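Local atomic coordinates of DisA protein (Sorangium cellulosum, PDB entry 6CCA), a protein that is a carbon methyltransferase of the disorazol polyketide assembly line, probably adding the two methyl groups of a gem-dimethyl unit. Residues Ala98-Arg103 against Leu350-Trp355. Residues are numbered along the deposited sequence; the frame is centred on the assembly and turned at random.
Sequences AGRFGR and LLDGWW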
loop_
_atom_site.group_PDB
_atom_site.type_symbol
_atom_site.label_atom_id
_atom_site.label_comp_id
_atom_site.label_asym_id
_atom_site.label_seq_id
_atom_site.Cartn_x
_atom_site.Cartn_y
_atom_site.Cartn_z
ATOM N N ALA A 98 -11.190 10.028 19.093
ATOM C CA ALA A 98 -12.412 9.909 18.358
ATOM C C ALA A 98 -12.776 8.480 18.285
ATOM O O ALA A 98 -11.914 7.610 18.112
ATOM C CB ALA A 98 -12.250 10.459 16.948
ATOM N N GLY A 99 -14.085 8.230 18.325
ATOM C CA GLY A 99 -14.545 6.881 18.282
ATOM C C GLY A 99 -13.953 6.088 17.137
ATOM O O GLY A 99 -13.555 4.943 17.342
ATOM N N ARG A 100 -13.878 6.668 15.929
ATOM C CA ARG A 100 -13.407 5.890 14.779
ATOM C C ARG A 100 -11.911 5.484 14.935
ATOM O O ARG A 100 -11.420 4.591 14.204
ATOM C CB ARG A 100 -13.617 6.631 13.463
ATOM C CG ARG A 100 -12.682 7.811 13.278
ATOM C CD ARG A 100 -12.529 8.255 11.829
ATOM N NE ARG A 100 -12.980 9.627 11.655
ATOM C CZ ARG A 100 -13.299 10.168 10.479
ATOM N NH1 ARG A 100 -13.208 9.461 9.346
ATOM N NH2 ARG A 100 -13.718 11.429 10.429
ATOM N N PHE A 101 -11.223 6.137 15.871
ATOM C CA PHE A 101 -9.838 5.773 16.298
ATOM C C PHE A 101 -9.598 4.916 17.560
ATOM O O PHE A 101 -8.463 4.843 18.092
ATOM C CB PHE A 101 -9.017 7.081 16.383
ATOM C CG PHE A 101 -8.879 7.771 15.061
ATOM C CD1 PHE A 101 -8.588 7.027 13.901
ATOM C CD2 PHE A 101 -9.048 9.124 14.956
ATOM C CE1 PHE A 101 -8.444 7.641 12.672
ATOM C CE2 PHE A 101 -8.905 9.754 13.737
ATOM C CZ PHE A 101 -8.592 9.017 12.589
ATOM N N GLY A 102 -10.627 4.219 18.021
ATOM C CA GLY A 102 -10.440 3.241 19.041
ATOM C C GLY A 102 -9.362 2.217 18.767
ATOM O O GLY A 102 -8.506 1.969 19.638
ATOM N N ARG A 103 -9.424 1.567 17.591
ATOM C CA ARG A 103 -8.485 0.504 17.259
ATOM C C ARG A 103 -7.092 1.185 16.952
ATOM O O ARG A 103 -6.080 0.670 17.379
ATOM C CB ARG A 103 -8.943 -0.341 16.053
ATOM C CG ARG A 103 -10.127 -1.257 16.328
ATOM C CD ARG A 103 -10.644 -1.917 15.060
ATOM N NE ARG A 103 -11.355 -0.941 14.241
ATOM C CZ ARG A 103 -11.831 -1.170 13.020
ATOM N NH1 ARG A 103 -11.661 -2.347 12.428
ATOM N NH2 ARG A 103 -12.431 -0.190 12.384
ATOM N N LEU A 350 -4.489 6.747 9.953
ATOM C CA LEU A 350 -5.450 7.766 10.181
ATOM C C LEU A 350 -6.576 7.704 9.117
ATOM O O LEU A 350 -7.565 8.376 9.290
ATOM C CB LEU A 350 -4.811 9.163 10.104
ATOM C CG LEU A 350 -3.801 9.471 11.207
ATOM C CD1 LEU A 350 -2.951 10.652 10.808
ATOM C CD2 LEU A 350 -4.496 9.704 12.526
ATOM N N LEU A 351 -6.440 6.892 8.082
ATOM C CA LEU A 351 -7.400 6.923 6.928
ATOM C C LEU A 351 -8.406 5.791 7.010
ATOM O O LEU A 351 -8.105 4.708 7.528
ATOM C CB LEU A 351 -6.635 6.793 5.610
ATOM C CG LEU A 351 -5.720 7.955 5.215
ATOM C CD1 LEU A 351 -4.847 7.624 3.989
ATOM C CD2 LEU A 351 -6.550 9.200 5.013
ATOM N N ASP A 352 -9.600 6.027 6.485
ATOM C CA ASP A 352 -10.671 5.021 6.551
ATOM C C ASP A 352 -10.312 3.736 5.857
ATOM O O ASP A 352 -10.657 2.661 6.321
ATOM C CB ASP A 352 -11.932 5.585 5.888
ATOM C CG ASP A 352 -12.603 6.707 6.694
ATOM O OD1 ASP A 352 -12.198 7.043 7.799
ATOM O OD2 ASP A 352 -13.575 7.272 6.185
ATOM N N GLY A 353 -9.609 3.850 4.727
ATOM C CA GLY A 353 -9.201 2.683 3.930
ATOM C C GLY A 353 -8.381 1.667 4.709
ATOM O O GLY A 353 -8.464 0.452 4.453
ATOM N N TRP A 354 -7.522 2.165 5.624
ATOM C CA TRP A 354 -6.723 1.292 6.504
ATOM C C TRP A 354 -7.602 0.367 7.362
ATOM O O TRP A 354 -7.236 -0.793 7.612
ATOM C CB TRP A 354 -5.882 2.173 7.449
ATOM C CG TRP A 354 -4.873 1.422 8.294
ATOM C CD1 TRP A 354 -5.053 1.008 9.553
ATOM C CD2 TRP A 354 -3.531 1.041 7.945
ATOM N NE1 TRP A 354 -3.931 0.397 10.034
ATOM C CE2 TRP A 354 -2.971 0.416 9.077
ATOM C CE3 TRP A 354 -2.764 1.154 6.804
ATOM C CZ2 TRP A 354 -1.714 -0.091 9.087
ATOM C CZ3 TRP A 354 -1.495 0.651 6.801
ATOM C CH2 TRP A 354 -0.965 0.031 7.937
ATOM N N TRP A 355 -8.751 0.892 7.829
ATOM C CA TRP A 355 -9.533 0.191 8.858
ATOM C C TRP A 355 -10.820 -0.473 8.284
ATOM O O TRP A 355 -11.717 -0.970 9.048
ATOM C CB TRP A 355 -9.904 1.163 9.973
ATOM C CG TRP A 355 -8.736 1.601 10.782
ATOM C CD1 TRP A 355 -8.152 2.822 10.756
ATOM C CD2 TRP A 355 -7.998 0.816 11.688
ATOM N NE1 TRP A 355 -7.067 2.850 11.604
ATOM C CE2 TRP A 355 -6.952 1.624 12.195
ATOM C CE3 TRP A 355 -8.067 -0.516 12.092
ATOM C CZ2 TRP A 355 -5.970 1.125 13.072
ATOM C CZ3 TRP A 355 -7.116 -0.990 12.952
ATOM C CH2 TRP A 355 -6.090 -0.170 13.450
HETATM O O HOH W 1 -13.467 -2.536 9.930
HETATM O O HOH W 2 -14.223 0.533 9.540
#
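Where the N-terminal turn of helix 102-114 meets the loop that follows helix 342-346 of the methyltransferase part, W355 and R103 make the main contact. R103 lies along one face of the indole: CB of R103 makes a CH-pi contact 4.0 Å from the centroid of the six-membered ring of W355. Beyond a bend at chi3 (-73°), CE3 of W355 sits over the centre of the guanidinium face, the two planes 44° apart and therefore not stacked flat. A water in the guanidinium plane extends this grip: it donates to O of W355 at 3.0 Å and is held only weakly by NH2 of R103. NE1 of W355 hydrogen-bonds to O of G349, which helps fix the ring's rotation. F101, the N-cap residue, presents its ring edge to the loop, with CZ of F101 3.5 Å from O of L350 and 4.2 Å from CD2 of L350; L350 also packs on Y165 and L168. On the solvent-exposed side, NH1 of R100 forms a salt bridge with OD1 of D352 (3.0 Å), a weak hydrogen bond bent to 134°. An arginine laid against a buried tryptophan thus carries most of this contact, F101 and L350 add an apolar patch, and charge and water close its margins.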